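Local coordinates for ORF 37 (Human herpesvirus 8 type M, PDB 3FHD), which cuts single- and double-stranded DNA as an endonuclease and exonuclease, processing branched or non-linear viral DNA so that unit-length linear genomes can be packaged, at residues Y88-F93 with R112-V117; R146-S149 with L153-V156. One frame throughout, in Å; residues are numbered along the deposited sequence.

Interaction 1. Residues Y88-F93 with R112-V117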
loop_
_atom_site.group_PDB
_atom_site.type_symbol
_atom_site.label_atom_id
_atom_site.label_comp_id
_atom_site.label_asym_id
_atom_site.label_seq_id
_atom_site.Cartn_x
_atom_site.Cartn_y
_atom_site.Cartn_z
ATOM N N TYR A 88 8.512 -18.631 8.799
ATOM C CA TYR A 88 8.171 -17.528 9.721
ATOM C C TYR A 88 6.660 -17.320 9.845
ATOM O O TYR A 88 6.150 -17.207 10.973
ATOM C CB TYR A 88 8.821 -16.202 9.267
ATOM C CG TYR A 88 8.238 -14.982 9.977
ATOM C CD1 TYR A 88 8.456 -14.778 11.334
ATOM C CD2 TYR A 88 7.432 -14.067 9.279
ATOM C CE1 TYR A 88 7.896 -13.662 12.016
ATOM C CE2 TYR A 88 6.847 -12.961 9.943
ATOM C CZ TYR A 88 7.115 -12.763 11.303
ATOM O OH TYR A 88 6.549 -11.683 11.949
ATOM N N ASN A 89 5.950 -17.255 8.705
ATOM C CA ASN A 89 4.478 -17.082 8.738
ATOM C C ASN A 89 3.832 -18.158 9.622
ATOM O O ASN A 89 2.953 -17.879 10.434
ATOM C CB ASN A 89 3.852 -17.116 7.342
ATOM C CG ASN A 89 3.848 -15.722 6.657
ATOM O OD1 ASN A 89 2.789 -15.147 6.407
ATOM N ND2 ASN A 89 5.015 -15.180 6.396
ATOM N N TYR A 90 4.272 -19.400 9.464
ATOM C CA TYR A 90 3.745 -20.466 10.309
ATOM C C TYR A 90 3.941 -20.206 11.805
ATOM O O TYR A 90 2.977 -20.243 12.568
ATOM C CB TYR A 90 4.307 -21.845 9.910
ATOM C CG TYR A 90 3.920 -22.882 10.945
ATOM C CD1 TYR A 90 2.590 -23.345 11.037
ATOM C CD2 TYR A 90 4.863 -23.390 11.837
ATOM C CE1 TYR A 90 2.223 -24.287 12.004
ATOM C CE2 TYR A 90 4.495 -24.358 12.810
ATOM C CZ TYR A 90 3.191 -24.785 12.877
ATOM O OH TYR A 90 2.840 -25.743 13.817
ATOM N N PHE A 91 5.177 -19.956 12.230
ATOM C CA PHE A 91 5.459 -19.672 13.650
ATOM C C PHE A 91 4.708 -18.449 14.165
ATOM O O PHE A 91 4.216 -18.447 15.319
ATOM C CB PHE A 91 6.972 -19.495 13.876
ATOM C CG PHE A 91 7.745 -20.808 13.801
ATOM C CD1 PHE A 91 7.656 -21.732 14.830
ATOM C CD2 PHE A 91 8.503 -21.116 12.683
ATOM C CE1 PHE A 91 8.339 -22.973 14.765
ATOM C CE2 PHE A 91 9.199 -22.326 12.594
ATOM C CZ PHE A 91 9.112 -23.269 13.653
ATOM N N LEU A 92 4.677 -17.395 13.349
ATOM C CA LEU A 92 3.950 -16.171 13.692
ATOM C C LEU A 92 2.468 -16.483 13.977
ATOM O O LEU A 92 1.942 -16.156 15.022
ATOM C CB LEU A 92 4.037 -15.149 12.540
ATOM C CG LEU A 92 3.201 -13.882 12.804
ATOM C CD1 LEU A 92 3.538 -13.229 14.181
ATOM C CD2 LEU A 92 3.389 -12.923 11.674
ATOM N N PHE A 93 1.788 -17.058 12.996
ATOM C CA PHE A 93 0.375 -17.363 13.147
ATOM C C PHE A 93 0.049 -18.494 14.129
ATOM O O PHE A 93 -1.009 -18.458 14.752
ATOM C CB PHE A 93 -0.321 -17.520 11.793
ATOM C CG PHE A 93 -0.629 -16.190 11.142
ATOM C CD1 PHE A 93 -1.883 -15.593 11.326
ATOM C CD2 PHE A 93 0.348 -15.506 10.413
ATOM C CE1 PHE A 93 -2.184 -14.356 10.744
ATOM C CE2 PHE A 93 0.076 -14.251 9.822
ATOM C CZ PHE A 93 -1.204 -13.659 10.004
ATOM N N ARG A 112 -2.216 -29.207 5.066
ATOM C CA ARG A 112 -1.907 -29.305 3.639
ATOM C C ARG A 112 -0.410 -29.255 3.348
ATOM O O ARG A 112 0.033 -29.677 2.285
ATOM C CB ARG A 112 -2.601 -28.184 2.854
ATOM C CG ARG A 112 -4.141 -28.209 2.887
ATOM C CD ARG A 112 -4.667 -29.491 2.242
ATOM N NE ARG A 112 -5.948 -29.899 2.807
ATOM C CZ ARG A 112 -6.512 -31.084 2.591
ATOM N NH1 ARG A 112 -7.693 -31.359 3.136
ATOM N NH2 ARG A 112 -5.904 -31.995 1.823
ATOM N N VAL A 113 0.362 -28.706 4.271
ATOM C CA VAL A 113 1.799 -28.533 4.031
ATOM C C VAL A 113 2.602 -29.549 4.855
ATOM O O VAL A 113 3.644 -30.006 4.397
ATOM C CB VAL A 113 2.275 -27.053 4.291
ATOM C CG1 VAL A 113 3.805 -26.858 4.046
ATOM C CG2 VAL A 113 1.478 -26.045 3.449
ATOM N N PHE A 114 2.121 -29.880 6.057
ATOM C CA PHE A 114 2.899 -30.694 7.016
ATOM C C PHE A 114 2.405 -32.134 7.094
ATOM O O PHE A 114 2.814 -32.871 7.987
ATOM C CB PHE A 114 2.875 -30.114 8.446
ATOM C CG PHE A 114 3.433 -28.715 8.591
ATOM C CD1 PHE A 114 4.219 -28.116 7.599
ATOM C CD2 PHE A 114 3.229 -28.025 9.796
ATOM C CE1 PHE A 114 4.731 -26.816 7.772
ATOM C CE2 PHE A 114 3.746 -26.724 9.988
ATOM C CZ PHE A 114 4.485 -26.119 8.986
ATOM N N GLY A 115 1.511 -32.526 6.193
ATOM C CA GLY A 115 0.982 -33.885 6.168
ATOM C C GLY A 115 0.121 -34.242 7.365
ATOM O O GLY A 115 -0.096 -35.409 7.623
ATOM N N GLY A 116 -0.359 -33.242 8.102
ATOM C CA GLY A 116 -1.223 -33.503 9.258
ATOM C C GLY A 116 -0.546 -33.360 10.613
ATOM O O GLY A 116 -1.203 -33.479 11.638
ATOM N N VAL A 117 0.760 -33.084 10.624
ATOM C CA VAL A 117 1.548 -33.050 11.870
ATOM C C VAL A 117 1.805 -31.615 12.372
ATOM O O VAL A 117 2.172 -30.737 11.584
ATOM C CB VAL A 117 2.899 -33.787 11.664
ATOM C CG1 VAL A 117 3.783 -33.695 12.908
ATOM C CG2 VAL A 117 2.654 -35.222 11.286
#

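Interaction 2. Residues R146-S149 with L153-V156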
loop_
_atom_site.group_PDB
_atom_site.type_symbol
_atom_site.label_atom_id
_atom_site.label_comp_id
_atom_site.label_asym_id
_atom_site.label_seq_id
_atom_site.Cartn_x
_atom_site.Cartn_y
_atom_site.Cartn_z
ATOM N N ARG A 146 -6.483 -11.717 4.605
ATOM C CA ARG A 146 -7.799 -11.727 5.256
ATOM C C ARG A 146 -7.686 -11.540 6.778
ATOM O O ARG A 146 -8.467 -10.786 7.364
ATOM C CB ARG A 146 -8.589 -12.992 4.876
ATOM C CG ARG A 146 -9.156 -12.977 3.427
ATOM C CD ARG A 146 -10.316 -11.967 3.233
ATOM N NE ARG A 146 -9.811 -10.623 2.958
ATOM C CZ ARG A 146 -10.514 -9.490 3.003
ATOM N NH1 ARG A 146 -9.912 -8.337 2.748
ATOM N NH2 ARG A 146 -11.813 -9.487 3.271
ATOM N N ALA A 147 -6.691 -12.171 7.393
ATOM C CA ALA A 147 -6.447 -12.070 8.839
ATOM C C ALA A 147 -6.014 -10.670 9.316
ATOM O O ALA A 147 -6.017 -10.382 10.523
ATOM C CB ALA A 147 -5.397 -13.082 9.239
ATOM N N THR A 148 -5.581 -9.824 8.378
ATOM C CA THR A 148 -5.028 -8.505 8.680
ATOM C C THR A 148 -5.755 -7.331 8.006
ATOM O O THR A 148 -5.196 -6.244 7.884
ATOM C CB THR A 148 -3.488 -8.432 8.373
ATOM O OG1 THR A 148 -3.206 -8.642 6.945
ATOM C CG2 THR A 148 -2.719 -9.434 9.262
ATOM N N SER A 149 -6.978 -7.550 7.543
ATOM C CA SER A 149 -7.753 -6.501 6.850
ATOM C C SER A 149 -8.061 -5.168 7.596
ATOM O O SER A 149 -8.430 -4.184 6.968
ATOM C CB SER A 149 -9.038 -7.090 6.220
ATOM O OG SER A 149 -9.826 -7.703 7.203
ATOM N N LEU A 153 -4.957 -1.164 12.840
ATOM C CA LEU A 153 -5.726 -1.539 14.067
ATOM C C LEU A 153 -5.430 -2.958 14.559
ATOM O O LEU A 153 -5.768 -3.318 15.698
ATOM C CB LEU A 153 -7.234 -1.412 13.834
ATOM C CG LEU A 153 -7.818 -0.092 13.325
ATOM C CD1 LEU A 153 -9.360 -0.205 13.260
ATOM C CD2 LEU A 153 -7.361 1.147 14.115
ATOM N N ASN A 154 -4.827 -3.767 13.701
ATOM C CA ASN A 154 -4.510 -5.152 14.025
ATOM C C ASN A 154 -3.200 -5.159 14.829
ATOM O O ASN A 154 -2.221 -4.555 14.417
ATOM C CB ASN A 154 -4.378 -6.009 12.743
ATOM C CG ASN A 154 -4.111 -7.480 13.042
ATOM O OD1 ASN A 154 -3.159 -7.814 13.751
ATOM N ND2 ASN A 154 -4.944 -8.372 12.496
ATOM N N PRO A 155 -3.189 -5.831 15.983
ATOM C CA PRO A 155 -1.970 -5.756 16.794
ATOM C C PRO A 155 -0.718 -6.419 16.212
ATOM O O PRO A 155 0.375 -6.177 16.738
ATOM C CB PRO A 155 -2.376 -6.479 18.086
ATOM C CG PRO A 155 -3.437 -7.430 17.632
ATOM C CD PRO A 155 -4.239 -6.633 16.649
ATOM N N VAL A 156 -0.851 -7.219 15.150
ATOM C CA VAL A 156 0.330 -7.840 14.525
ATOM C C VAL A 156 0.837 -7.094 13.289
ATOM O O VAL A 156 1.851 -7.492 12.748
ATOM C CB VAL A 156 0.157 -9.371 14.200
ATOM C CG1 VAL A 156 -0.473 -10.114 15.404
ATOM C CG2 VAL A 156 -0.623 -9.601 12.889
#

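Interaction 1. Residues Y88-F93 with R112-V117
The ring of Y90 offers one of its faces to F114, and the phenyl ring of F114 comes in edge first: its CE2 stands over the middle of the phenol ring, 3.5 Å from CE1 of Y90, while F114 CZ lies beside it, 3.8 Å from Y90 CG. Y90 CD2 sits in plane at the edge of F114, and the same atom lies over the centre of one face of F91, 4.2 Å above that ring's plane. With centroids 4.8 Å apart and planes at 78°, Y90 and F114 form a T-shaped (edge-to-face) pair in which the outer C-H groups of F114 meet the pi cloud of the tyrosine. No hydrogen bond joins the two segments; the aromatic pair alone makes the contact, and both residues are buried. With CG anti to the backbone N (chi1 171°), the Y90 ring extends toward F114. F114 opens a type I' turn that runs to V117 through G115 and G116, both with positive phi. The turn's own bond, from V117 N to F114 O, is weak at 3.3 Å. The phenol oxygen of Y90 is hydrogen-bonded beyond the turn, to L119 O, which probably helps hold the ring at this tilt. F109 forms a second edge-to-face pair with Y90. The contact sets helix 83-100 against the turn F114-V117, with V125 of helix 122-130 touching both rings and A128 touching F114.

Interaction 2. Residues R146-S149 with L153-V156
N154 caps the turn that leads toward helix 157-161, and the same side chain reaches back to T148, near the C-terminal end of helix 134-147; these two residues bury the most surface here. The connection between the helices doubles back at this point, with the CA atoms of T148 and N154 6.3 Å apart. The two ends of the N154 amide do different work. ND2 faces the earlier segment, 3.8 Å from T148 CA; it also comes 3.0 Å from A147 O, but at an angle too poor for a hydrogen bond. CG lies anti to the backbone N (chi1 -177°), which extends the amide toward the end of the preceding helix. T148 contributes its methyl group to the contact: CG2 lies 4.1 Å from N154 ND2 and 4.2 Å from CG2 of V156, the threonine and valine side chains crossing at about a right angle. The T148 hydroxyl is engaged elsewhere, hydrogen-bonded to V144 O of helix 134-147 and to F229 N. V156 adds a smaller apolar patch, and it also packs on V96 of helix 83-100 and L54 of helix 47-55, while W157 and L160 of helix 157-161 touch T148. The capping bond runs from V156 N to N154 OD1, 2.8 Å long with an N-H...O angle of 166°, the donor lying in the carbonyl plane of the amide.

Overall arrangement
Interaction 1 comes first along the chain and is complete before interaction 2 begins; their centres are 19 Å apart, on the same side of the molecule's centre. Interaction 1 is the more peripheral, about 27 Å from that centre against about 14 Å for interaction 2. Helix 83-100 connects them: it carries the 88-93 segment, and its F93 packs against A147 in the end region of helix 134-147, with F93 CE1 3.8 Å from A147 CB, while V96 farther along meets V156. Both contacts therefore belong to the helical part of this PD-(D/E)XK-family nuclease, away from the magnesium-binding residues, and each brings a helix or its end against a connecting turn or loop.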